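Local coordinates for putative exported protein (Aeromonas hydrophila subsp. hydrophila, PDB 4PJ2) that acts in the bacterial periplasm, probably as an inhibitor of invertebrate-type (i-type) lysozymes, forms a complex with a clam lysozyme and binds a magnesium ion, at residues V19-E25 with R57-I61; D33-S38 with Q48-V54. One frame throughout, in Å; residues are numbered along the deposited sequence. Where two conformers were deposited one is given.

From the N terminus, strand 16-21 and the turn after it supply residues 19-25, the first half of contact 1. Strand 30-37 then supplies residues 33-38, and strand 49-57, after the loop 38-48, supplies residues 48-54; their pairing in contact 2 closes a beta hairpin. The chain next leaves this antiparallel sheet at residues 57-61, where contact 1 closes, so the hairpin of contact 2 falls wholly within the longer excursion. Contact 1 thus ties one sheet to the start of the other, whose first strand is 60-67, whereas contact 2 works within one sheet. They meet where Ser20 O lies 2.8 Å from Asp33 N, a probable hydrogen bond.

Contact 1: residues V19-E25 with R57-I61; sequences VSEGRGE and RDGSI
Glu21 lays its aliphatic chain over the guanidinium of Arg57, CG to NE 3.6 Å, and carries its carboxylate on to the start of strand 60-67. With chi1 m and chi2 t it reaches across a 7.6 Å CA-CA gap to Ile61, whose N donates to Glu21 OE2 at 2.9 Å and 172°. Water 1 joins Glu21 OE1 to Ser60 OG, 3.1 Å from each; water 2 donates to Glu21 OE2 (3.0 Å) and Ile61 O (2.9 Å). Ser60 OG also hydrogen-bonds to Ala27 O.

Residues 19-21 are extended; Gly22 to Glu25 form a type II turn, with Gly24 at phi/psi 81/-1, a positive phi that favours glycine. The turn brings Glu25 OE1 to 2.9 Å from Arg57 NH2 in a salt bridge near the guanidinium plane, while Glu25 OE2 hydrogen-bonds to Ser31 OG. Arg57, with chi1 p, chi2 and chi3 t and chi4 near 97°, donates from NH1 to Gly59 O at 2.8 Å. Gly59, at 129/-155, adopts angles that a side chain would not tolerate. Farther back along strand 16-21, buried Val19 packs its CG1 on Ile61 CD1 at 3.8 Å.

A side-chain carboxylate, not a paired strand's carbonyl, accepts Ile61 N where the chain passes between two sheets. The chemistry implies a polar junction: buried Arg57 is compensated by Glu25, with Ser31 O and Pro26 O accepting from NE and NH2, and a backbone amide is satisfied by Glu21.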
# COMPACT_ATOMS: atom_id res chain seq x y z
N VAL A 19 1.69 -4.70 -16.50
CA VAL A 19 2.08 -4.54 -15.10
C VAL A 19 1.22 -5.50 -14.30
O VAL A 19 0.00 -5.50 -14.44
CB VAL A 19 1.87 -3.10 -14.60
CG1 VAL A 19 2.29 -3.00 -13.13
CG2 VAL A 19 2.66 -2.14 -15.46
N SER A 20 1.87 -6.31 -13.47
CA SER A 20 1.20 -7.36 -12.70
C SER A 20 1.72 -7.42 -11.29
O SER A 20 2.91 -7.30 -11.07
CB SER A 20 1.55 -8.73 -13.29
OG SER A 20 1.03 -8.91 -14.57
N GLU A 21 0.84 -7.66 -10.32
CA GLU A 21 1.29 -8.03 -8.98
C GLU A 21 1.74 -9.49 -8.96
O GLU A 21 1.26 -10.31 -9.73
CB GLU A 21 0.17 -7.79 -7.97
CG GLU A 21 0.02 -6.29 -7.66
CD GLU A 21 -1.14 -5.96 -6.75
OE1 GLU A 21 -2.01 -6.82 -6.55
OE2 GLU A 21 -1.20 -4.81 -6.24
N GLY A 22 2.66 -9.81 -8.08
CA GLY A 22 3.13 -11.19 -7.98
C GLY A 22 2.05 -12.17 -7.56
O GLY A 22 1.22 -11.89 -6.69
N ARG A 23 2.05 -13.34 -8.19
CA ARG A 23 1.03 -14.34 -7.94
C ARG A 23 1.21 -14.99 -6.58
O ARG A 23 2.34 -15.29 -6.16
CB ARG A 23 1.02 -15.40 -9.05
CG ARG A 23 0.04 -16.53 -8.81
CD ARG A 23 -0.21 -17.31 -10.08
NE ARG A 23 -1.05 -18.47 -9.81
CZ ARG A 23 -1.51 -19.30 -10.74
NH1 ARG A 23 -1.21 -19.10 -12.02
NH2 ARG A 23 -2.27 -20.32 -10.39
N GLY A 24 0.10 -15.19 -5.88
CA GLY A 24 0.09 -15.86 -4.59
C GLY A 24 0.48 -14.98 -3.42
O GLY A 24 0.49 -15.43 -2.29
N GLU A 25 0.80 -13.73 -3.69
CA GLU A 25 1.26 -12.80 -2.66
C GLU A 25 0.10 -12.22 -1.87
O GLU A 25 -1.05 -12.19 -2.34
CB GLU A 25 2.05 -11.67 -3.32
CG GLU A 25 3.36 -12.13 -3.93
CD GLU A 25 4.10 -11.00 -4.62
OE1 GLU A 25 3.52 -9.89 -4.76
OE2 GLU A 25 5.26 -11.23 -5.01
N ARG A 57 6.66 -4.02 -3.79
CA ARG A 57 5.54 -3.12 -3.58
C ARG A 57 5.13 -3.09 -2.15
O ARG A 57 4.88 -4.11 -1.52
CB ARG A 57 4.32 -3.42 -4.44
CG ARG A 57 3.81 -4.79 -4.27
CD ARG A 57 2.46 -5.09 -4.98
NE ARG A 57 2.20 -6.50 -4.77
CZ ARG A 57 1.43 -7.03 -3.83
NH1 ARG A 57 0.72 -6.28 -3.02
NH2 ARG A 57 1.34 -8.35 -3.74
N ASP A 58 5.04 -1.87 -1.66
CA ASP A 58 4.60 -1.63 -0.31
C ASP A 58 3.15 -1.21 -0.35
O ASP A 58 2.80 -0.01 -0.19
CB ASP A 58 5.45 -0.58 0.37
CG ASP A 58 5.00 -0.34 1.77
OD1 ASP A 58 4.32 -1.23 2.35
OD2 ASP A 58 5.32 0.73 2.30
N GLY A 59 2.30 -2.18 -0.60
CA GLY A 59 0.87 -1.99 -0.67
C GLY A 59 0.36 -2.58 -1.95
O GLY A 59 0.96 -3.49 -2.51
N SER A 60 -0.76 -2.06 -2.40
CA SER A 60 -1.43 -2.50 -3.62
C SER A 60 -1.25 -1.47 -4.73
O SER A 60 -1.25 -0.26 -4.48
CB SER A 60 -2.93 -2.64 -3.35
OG SER A 60 -3.17 -3.32 -2.14
N ILE A 61 -1.14 -1.93 -5.97
CA ILE A 61 -1.05 -1.00 -7.08
C ILE A 61 -2.37 -0.28 -7.19
O ILE A 61 -3.44 -0.90 -7.24
CB ILE A 61 -0.74 -1.73 -8.37
CG1 ILE A 61 0.65 -2.37 -8.30
CG2 ILE A 61 -0.83 -0.76 -9.54
CD1 ILE A 61 1.07 -3.11 -9.55
O HOH W 1 -2.76 -5.99 -3.65
O HOH W 2 -3.95 -3.71 -6.70

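Contact 2: residues D33-S38 with Q48-V54; sequences DVRLYS and QFIDGKV
Asp33 begins the pairing opposite Val54, a non-hydrogen-bonded antiparallel pair with CA atoms 4.2 Å apart; its chi1 p carboxylate turns along its own strand, where OD2 takes a 2.8 Å salt bridge from Arg35 NH1. Val34 forms a hydrogen-bonded pair with Lys53: Val34 N to Lys53 O and Lys53 N to Val34 O are both 2.9 Å. Arg35 faces Gly52 (CA-CA 4.1 Å), where a CB would press on Arg35 CG and Val34 O, so glycine suits the place. Arg35 CG lies at the edge of the Phe49 ring, 4.2 Å from Phe49 CE1.

Leu36 meets a classic beta bulge. Leu36 N donates to Asp51 O at 2.8 Å, while Leu36 O accepts Ile50 N at 2.8 Å and, weakly, Asp51 N at 3.3 Å. Ile50, at phi/psi -110/-56, is the extra residue and, with Asp51, faces Leu36, so the register shifts by one and Tyr37 pairs with Phe49 (CA-CA 4.3 Å). Tyr37 (chi1 m) offers its ring face to the edge of Phe49 (chi1 t) in a T-shaped stack, centroids 5.8 Å apart and planes at 71°. Ser38 ends the pairing with N to Gln48 O at 2.9 Å and OG to Gln48 OE1 at 2.7 Å.

The axes of residues 33-37 and 49-54 approach to 4.6 Å at 160°, as in a twisted beta hairpin. Val34 and Leu36, apolar and buried, pack on Leu103 of strand 102-112 in the other sheet; strand 16-21 flanks strand 30-37, and strand 49-57 is one of the sheet's two outermost strands within the chain.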
# COMPACT_ATOMS: atom_id res chain seq x y z
N ASP A 33 5.65 -6.71 -11.38
CA ASP A 33 6.56 -6.69 -12.50
C ASP A 33 6.00 -5.85 -13.62
O ASP A 33 4.79 -5.64 -13.72
CB ASP A 33 6.90 -8.10 -12.99
CG ASP A 33 5.70 -8.88 -13.49
OD1 ASP A 33 5.13 -9.66 -12.69
OD2 ASP A 33 5.38 -8.74 -14.69
N VAL A 34 6.93 -5.33 -14.40
CA VAL A 34 6.67 -4.57 -15.60
C VAL A 34 7.33 -5.33 -16.73
O VAL A 34 8.49 -5.66 -16.65
CB VAL A 34 7.29 -3.17 -15.49
CG1 VAL A 34 7.05 -2.40 -16.77
CG2 VAL A 34 6.74 -2.41 -14.28
N ARG A 35 6.57 -5.60 -17.78
CA ARG A 35 7.06 -6.35 -18.95
C ARG A 35 6.81 -5.51 -20.18
O ARG A 35 5.72 -5.00 -20.37
CB ARG A 35 6.37 -7.71 -19.07
CG ARG A 35 6.82 -8.72 -18.01
CD ARG A 35 5.97 -9.96 -18.07
NE ARG A 35 6.61 -11.23 -17.78
CZ ARG A 35 6.63 -11.87 -16.61
NH1 ARG A 35 6.18 -11.31 -15.50
NH2 ARG A 35 7.17 -13.08 -16.57
N LEU A 36 7.84 -5.38 -21.01
CA LEU A 36 7.81 -4.59 -22.23
C LEU A 36 7.87 -5.50 -23.43
O LEU A 36 8.71 -6.42 -23.49
CB LEU A 36 9.01 -3.66 -22.24
CG LEU A 36 9.14 -2.69 -23.40
CD1 LEU A 36 7.99 -1.70 -23.42
CD2 LEU A 36 10.47 -1.97 -23.34
N TYR A 37 6.99 -5.23 -24.38
CA TYR A 37 6.84 -5.97 -25.63
C TYR A 37 6.96 -5.01 -26.80
O TYR A 37 6.63 -3.83 -26.68
CB TYR A 37 5.48 -6.66 -25.69
CG TYR A 37 5.22 -7.59 -24.53
CD1 TYR A 37 5.40 -8.97 -24.66
CD2 TYR A 37 4.81 -7.09 -23.28
CE1 TYR A 37 5.20 -9.81 -23.59
CE2 TYR A 37 4.61 -7.94 -22.22
CZ TYR A 37 4.80 -9.29 -22.38
OH TYR A 37 4.59 -10.10 -21.29
N SER A 38 7.39 -5.48 -27.96
CA SER A 38 7.56 -4.58 -29.10
C SER A 38 6.24 -4.08 -29.63
O SER A 38 6.20 -2.98 -30.17
CB SER A 38 8.30 -5.28 -30.24
OG SER A 38 7.41 -6.16 -30.90
N GLN A 48 5.96 -10.44 -28.71
CA GLN A 48 7.38 -10.16 -28.86
C GLN A 48 7.94 -9.49 -27.60
O GLN A 48 8.10 -8.26 -27.54
CB GLN A 48 7.60 -9.32 -30.10
CG GLN A 48 9.01 -9.30 -30.59
CD GLN A 48 9.10 -8.93 -32.05
OE1 GLN A 48 8.88 -7.77 -32.43
NE2 GLN A 48 9.44 -9.90 -32.89
N PHE A 49 8.23 -10.29 -26.62
CA PHE A 49 8.79 -9.83 -25.38
C PHE A 49 10.15 -9.22 -25.58
O PHE A 49 10.98 -9.77 -26.29
CB PHE A 49 8.87 -11.02 -24.40
CG PHE A 49 9.57 -10.70 -23.12
CD1 PHE A 49 8.96 -9.96 -22.13
CD2 PHE A 49 10.87 -11.13 -22.91
CE1 PHE A 49 9.62 -9.68 -20.96
CE2 PHE A 49 11.53 -10.86 -21.73
CZ PHE A 49 10.89 -10.13 -20.76
N ILE A 50 10.40 -8.11 -24.89
CA ILE A 50 11.70 -7.44 -24.92
C ILE A 50 12.45 -7.55 -23.59
O ILE A 50 13.60 -7.99 -23.54
CB ILE A 50 11.54 -5.95 -25.31
CG1 ILE A 50 10.97 -5.82 -26.72
CG2 ILE A 50 12.88 -5.21 -25.18
CD1 ILE A 50 10.59 -4.41 -27.13
N ASP A 51 11.81 -7.12 -22.50
CA ASP A 51 12.47 -7.09 -21.20
C ASP A 51 11.43 -6.96 -20.10
O ASP A 51 10.29 -6.57 -20.34
CB ASP A 51 13.48 -5.94 -21.12
CG ASP A 51 14.44 -6.05 -19.95
OD1 ASP A 51 14.64 -7.15 -19.39
OD2 ASP A 51 15.00 -5.00 -19.57
N GLY A 52 11.82 -7.29 -18.88
CA GLY A 52 10.95 -7.14 -17.74
C GLY A 52 11.74 -6.90 -16.48
O GLY A 52 12.92 -7.26 -16.43
N LYS A 53 11.08 -6.31 -15.49
CA LYS A 53 11.70 -6.02 -14.20
C LYS A 53 10.71 -6.32 -13.10
O LYS A 53 9.51 -6.09 -13.26
CB LYS A 53 12.11 -4.55 -14.13
CG LYS A 53 13.10 -4.13 -15.16
CD LYS A 53 14.48 -4.66 -14.89
CE LYS A 53 15.38 -4.47 -16.10
NZ LYS A 53 16.76 -4.95 -15.84
N VAL A 54 11.22 -6.80 -11.97
CA VAL A 54 10.41 -7.09 -10.80
C VAL A 54 10.85 -6.16 -9.67
O VAL A 54 12.05 -6.04 -9.41
CB VAL A 54 10.58 -8.56 -10.33
CG1 VAL A 54 9.52 -8.87 -9.29
CG2 VAL A 54 10.47 -9.52 -11.50